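Local structure of cellulase (Bacillus sp. BG-CS10, 5E09) at residues A[403-415]-A[424-436]. The protein is a halophilic family 5 cellulase that probably hydrolyses internal beta-1,4-glucosidic bonds of cellulose, its barrel-shaped catalytic domain followed by an X2 module and a family 46 carbohydrate-binding module. Sequence-based numbering, arbitrary orientation.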
loop_
_atom_site.group_PDB
_atom_site.type_symbol
_atom_site.label_atom_id
_atom_site.label_comp_id
_atom_site.label_asym_id
_atom_site.label_seq_id
_atom_site.Cartn_x
_atom_site.Cartn_y
_atom_site.Cartn_z
ATOM N N LEU A 403 22.153 -4.790 27.704
ATOM C CA LEU A 403 21.917 -4.178 26.395
ATOM C C LEU A 403 21.523 -2.708 26.467
ATOM O O LEU A 403 21.504 -2.007 25.455
ATOM C CB LEU A 403 20.829 -4.947 25.646
ATOM C CG LEU A 403 21.226 -6.329 25.144
ATOM C CD1 LEU A 403 19.990 -7.136 24.785
ATOM C CD2 LEU A 403 22.144 -6.199 23.949
HETATM N N MSE A 404 21.205 -2.230 27.656
HETATM C CA MSE A 404 20.647 -0.898 27.754
HETATM C C MSE A 404 21.537 0.078 28.498
HETATM O O MSE A 404 22.521 -0.306 29.126
HETATM C CB MSE A 404 19.270 -0.976 28.405
HETATM C CG MSE A 404 18.329 -1.838 27.590
HETATM SE SE MSE A 404 16.576 -2.028 28.368
HETATM C CE MSE A 404 15.976 -0.222 28.022
ATOM N N THR A 405 21.177 1.351 28.399
ATOM C CA THR A 405 21.943 2.433 28.982
ATOM C C THR A 405 21.007 3.328 29.776
ATOM O O THR A 405 20.113 3.950 29.202
ATOM C CB THR A 405 22.653 3.271 27.902
ATOM O OG1 THR A 405 23.333 2.405 26.989
ATOM C CG2 THR A 405 23.639 4.238 28.531
ATOM N N PRO A 406 21.210 3.395 31.099
ATOM C CA PRO A 406 20.375 4.227 31.971
ATOM C C PRO A 406 20.374 5.679 31.521
ATOM O O PRO A 406 21.440 6.243 31.279
ATOM C CB PRO A 406 21.042 4.080 33.343
ATOM C CG PRO A 406 21.766 2.759 33.265
ATOM C CD PRO A 406 22.253 2.671 31.848
ATOM N N GLY A 407 19.192 6.270 31.393
ATOM C CA GLY A 407 19.089 7.670 31.027
ATOM C C GLY A 407 19.076 7.953 29.536
ATOM O O GLY A 407 18.751 9.062 29.130
ATOM N N GLU A 408 19.436 6.980 28.704
ATOM C CA GLU A 408 19.329 7.212 27.268
ATOM C C GLU A 408 18.043 6.626 26.717
ATOM O O GLU A 408 17.914 5.411 26.544
ATOM C CB GLU A 408 20.516 6.650 26.494
ATOM C CG GLU A 408 20.458 7.099 25.035
ATOM C CD GLU A 408 21.731 6.845 24.264
ATOM O OE1 GLU A 408 21.999 5.678 23.907
ATOM O OE2 GLU A 408 22.462 7.821 24.012
ATOM N N LEU A 409 17.097 7.514 26.429
ATOM C CA LEU A 409 15.789 7.111 25.947
ATOM C C LEU A 409 15.817 6.874 24.443
ATOM O O LEU A 409 16.580 7.501 23.715
ATOM C CB LEU A 409 14.752 8.168 26.324
ATOM C CG LEU A 409 14.837 8.542 27.810
ATOM C CD1 LEU A 409 13.882 9.672 28.163
ATOM C CD2 LEU A 409 14.586 7.317 28.697
ATOM N N GLY A 410 14.987 5.948 23.987
ATOM C CA GLY A 410 14.962 5.575 22.592
ATOM C C GLY A 410 15.325 4.113 22.444
ATOM O O GLY A 410 15.324 3.365 23.424
ATOM N N THR A 411 15.727 3.754 21.236
ATOM C CA THR A 411 16.141 2.414 20.921
ATOM C C THR A 411 17.550 2.233 21.391
ATOM O O THR A 411 18.420 2.911 20.946
ATOM C CB THR A 411 16.158 2.206 19.411
ATOM O OG1 THR A 411 14.910 2.579 18.871
ATOM C CG2 THR A 411 16.380 0.788 19.089
ATOM N N ASN A 412 17.760 1.313 22.303
ATOM C CA ASN A 412 19.068 1.060 22.833
ATOM C C ASN A 412 19.701 -0.144 22.201
ATOM O O ASN A 412 20.866 -0.318 22.272
ATOM C CB ASN A 412 18.991 0.814 24.335
ATOM C CG ASN A 412 18.778 2.064 25.138
ATOM O OD1 ASN A 412 18.870 2.038 26.328
ATOM N ND2 ASN A 412 18.498 3.144 24.497
ATOM N N ALA A 413 18.902 -0.980 21.590
ATOM C CA ALA A 413 19.373 -2.209 20.935
ATOM C C ALA A 413 18.333 -2.838 20.032
ATOM O O ALA A 413 17.167 -2.509 20.111
ATOM C CB ALA A 413 19.831 -3.239 21.979
ATOM N N VAL A 414 18.780 -3.746 19.173
ATOM C CA VAL A 414 17.884 -4.508 18.305
ATOM C C VAL A 414 18.125 -6.004 18.496
ATOM O O VAL A 414 19.219 -6.506 18.238
ATOM C CB VAL A 414 18.074 -4.133 16.822
ATOM C CG1 VAL A 414 17.270 -5.060 15.936
ATOM C CG2 VAL A 414 17.688 -2.667 16.598
ATOM N N ILE A 415 17.105 -6.699 18.990
ATOM C CA ILE A 415 17.184 -8.136 19.199
ATOM C C ILE A 415 16.541 -8.863 18.030
ATOM O O ILE A 415 15.341 -8.733 17.791
ATOM C CB ILE A 415 16.494 -8.561 20.506
ATOM C CG1 ILE A 415 17.044 -7.754 21.686
ATOM C CG2 ILE A 415 16.660 -10.061 20.734
ATOM C CD1 ILE A 415 16.296 -7.979 22.983
ATOM N N ASP A 424 13.706 -12.968 9.509
ATOM C CA ASP A 424 14.009 -12.677 10.898
ATOM C C ASP A 424 13.086 -11.583 11.410
ATOM O O ASP A 424 12.697 -10.693 10.652
ATOM C CB ASP A 424 15.468 -12.252 11.060
ATOM C CG ASP A 424 16.433 -13.401 10.850
ATOM O OD1 ASP A 424 16.003 -14.569 10.966
ATOM O OD2 ASP A 424 17.621 -13.135 10.571
ATOM N N TRP A 425 12.733 -11.652 12.692
ATOM C CA TRP A 425 11.892 -10.622 13.281
ATOM C C TRP A 425 12.749 -9.723 14.158
ATOM O O TRP A 425 13.530 -10.213 14.964
ATOM C CB TRP A 425 10.746 -11.244 14.086
ATOM C CG TRP A 425 9.782 -10.236 14.652
ATOM C CD1 TRP A 425 9.797 -9.706 15.912
ATOM C CD2 TRP A 425 8.663 -9.641 13.981
ATOM N NE1 TRP A 425 8.757 -8.822 16.066
ATOM C CE2 TRP A 425 8.044 -8.761 14.890
ATOM C CE3 TRP A 425 8.119 -9.767 12.695
ATOM C CZ2 TRP A 425 6.911 -8.006 14.562
ATOM C CZ3 TRP A 425 6.992 -9.015 12.366
ATOM C CH2 TRP A 425 6.405 -8.147 13.296
ATOM N N HIS A 426 12.615 -8.409 14.006
ATOM C CA HIS A 426 13.489 -7.490 14.723
ATOM C C HIS A 426 12.773 -6.724 15.820
ATOM O O HIS A 426 11.971 -5.836 15.549
ATOM C CB HIS A 426 14.138 -6.504 13.751
ATOM C CG HIS A 426 14.928 -7.169 12.672
ATOM N ND1 HIS A 426 14.345 -7.691 11.538
ATOM C CD2 HIS A 426 16.253 -7.429 12.569
ATOM C CE1 HIS A 426 15.279 -8.230 10.776
ATOM N NE2 HIS A 426 16.445 -8.086 11.379
ATOM N N PHE A 427 13.081 -7.066 17.064
ATOM C CA PHE A 427 12.596 -6.304 18.206
ATOM C C PHE A 427 13.440 -5.059 18.434
ATOM O O PHE A 427 14.664 -5.142 18.547
ATOM C CB PHE A 427 12.605 -7.156 19.474
ATOM C CG PHE A 427 11.681 -8.334 19.418
ATOM C CD1 PHE A 427 10.307 -8.156 19.486
ATOM C CD2 PHE A 427 12.182 -9.616 19.309
ATOM C CE1 PHE A 427 9.448 -9.242 19.440
ATOM C CE2 PHE A 427 11.331 -10.709 19.265
ATOM C CZ PHE A 427 9.964 -10.520 19.328
ATOM N N GLN A 428 12.778 -3.909 18.506
ATOM C CA GLN A 428 13.426 -2.678 18.930
ATOM C C GLN A 428 13.321 -2.575 20.451
ATOM O O GLN A 428 12.220 -2.543 21.001
ATOM C CB GLN A 428 12.779 -1.457 18.258
ATOM C CG GLN A 428 12.516 -1.625 16.762
ATOM C CD GLN A 428 13.782 -1.582 15.921
ATOM O OE1 GLN A 428 14.603 -0.674 16.058
ATOM N NE2 GLN A 428 13.940 -2.562 15.038
ATOM N N LEU A 429 14.460 -2.546 21.132
ATOM C CA LEU A 429 14.476 -2.428 22.587
ATOM C C LEU A 429 14.418 -0.954 22.985
ATOM O O LEU A 429 15.431 -0.250 22.960
ATOM C CB LEU A 429 15.718 -3.110 23.166
ATOM C CG LEU A 429 15.941 -3.094 24.679
ATOM C CD1 LEU A 429 14.699 -3.546 25.432
ATOM C CD2 LEU A 429 17.127 -3.979 25.034
ATOM N N GLN A 430 13.220 -0.492 23.338
ATOM C CA GLN A 430 12.990 0.919 23.636
ATOM C C GLN A 430 13.112 1.241 25.126
ATOM O O GLN A 430 12.339 0.732 25.937
ATOM C CB GLN A 430 11.598 1.347 23.148
ATOM C CG GLN A 430 11.322 1.127 21.665
ATOM C CD GLN A 430 12.248 1.932 20.769
ATOM O OE1 GLN A 430 13.054 1.368 20.031
ATOM N NE2 GLN A 430 12.136 3.252 20.830
ATOM N N ASN A 431 14.074 2.092 25.481
ATOM C CA ASN A 431 14.121 2.674 26.818
ATOM C C ASN A 431 13.210 3.894 26.856
ATOM O O ASN A 431 13.508 4.907 26.234
ATOM C CB ASN A 431 15.555 3.065 27.206
ATOM C CG ASN A 431 15.736 3.238 28.714
ATOM O OD1 ASN A 431 14.891 2.816 29.509
ATOM N ND2 ASN A 431 16.847 3.856 29.111
ATOM N N VAL A 432 12.097 3.807 27.569
ATOM C CA VAL A 432 11.164 4.921 27.569
ATOM C C VAL A 432 10.997 5.568 28.931
ATOM O O VAL A 432 11.293 4.981 29.974
ATOM C CB VAL A 432 9.767 4.491 27.068
ATOM C CG1 VAL A 432 9.860 3.930 25.659
ATOM C CG2 VAL A 432 9.150 3.476 28.013
ATOM N N ASP A 433 10.537 6.808 28.888
ATOM C CA ASP A 433 9.970 7.473 30.038
ATOM C C ASP A 433 8.566 7.912 29.644
ATOM O O ASP A 433 8.201 7.875 28.460
ATOM C CB ASP A 433 10.823 8.666 30.458
ATOM C CG ASP A 433 10.986 8.761 31.957
ATOM O OD1 ASP A 433 9.969 8.621 32.678
ATOM O OD2 ASP A 433 12.135 8.969 32.408
ATOM N N GLU A 434 7.773 8.327 30.622
ATOM C CA GLU A 434 6.442 8.830 30.326
ATOM C C GLU A 434 6.527 10.096 29.476
ATOM O O GLU A 434 7.140 11.083 29.896
ATOM C CB GLU A 434 5.684 9.113 31.614
ATOM C CG GLU A 434 4.322 9.740 31.407
ATOM C CD GLU A 434 3.829 10.467 32.648
ATOM O OE1 GLU A 434 4.573 11.318 33.186
ATOM O OE2 GLU A 434 2.697 10.177 33.093
ATOM N N PRO A 435 5.908 10.071 28.279
ATOM C CA PRO A 435 5.950 11.228 27.372
ATOM C C PRO A 435 5.279 12.469 27.975
ATOM O O PRO A 435 4.344 12.354 28.766
ATOM C CB PRO A 435 5.199 10.734 26.122
ATOM C CG PRO A 435 4.361 9.603 26.585
ATOM C CD PRO A 435 5.108 8.961 27.729
ATOM N N THR A 436 5.760 13.644 27.585
ATOM C CA THR A 436 5.351 14.907 28.190
ATOM C C THR A 436 5.053 15.970 27.132
ATOM O O THR A 436 5.793 16.112 26.157
ATOM C CB THR A 436 6.451 15.431 29.156
ATOM O OG1 THR A 436 6.652 14.479 30.204
ATOM C CG2 THR A 436 6.074 16.771 29.770
HETATM O O HOH W 1 13.335 1.401 16.384
#
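The carbonyl oxygen of Glu408 is gripped by two side-chain amides: Asn431 ND2 reaches it at 3.2 Å from one face of the carbonyl plane, and Asn412 ND2 at 3.1 Å from the opposite face. Asparagine suits both places, a short side chain with an N-H donor and, in Asn412, an acceptor beside it. Asn412 turns its OD1 to the N-H of Thr405, tying both ends of the type II turn 405-408, while Asn431, swung toward that turn by its chi1 of -161°, also donates a hydrogen bond to Asp352 OD1. At the backbone angles of Gly407 and Gly410 a CB would jam against the preceding carbonyl O, which calls for glycine. From Gly410 the strand pairs antiparallel with 425-432, and Gly410 N meets Asn431 O at 2.9 Å. Further along, Ile415 and Phe427 exchange two backbone bonds. On the face of Leu429 and Asn431, the extended chain of Met404 (selenomethionine) lays SE 3.8 Å from Leu429 CD1, and the bend at chi3 (71°) carries CE to 3.4 Å from Asn431 CB; a long, flexible chain can follow both neighbours. The other face is more polar: Thr411 OG1 donates to Gln430 OE1, in the carbonyl plane, and a water donates to both Thr411 OG1 and Gln428 OE1, beside Val414. This hairpin belongs to the X2 module, its second strand leading into the carbohydrate-binding module. The chemistry is thus divided, apolar contact and buried amide on one face, mainly hydrated hydroxyl and glutamines on the other.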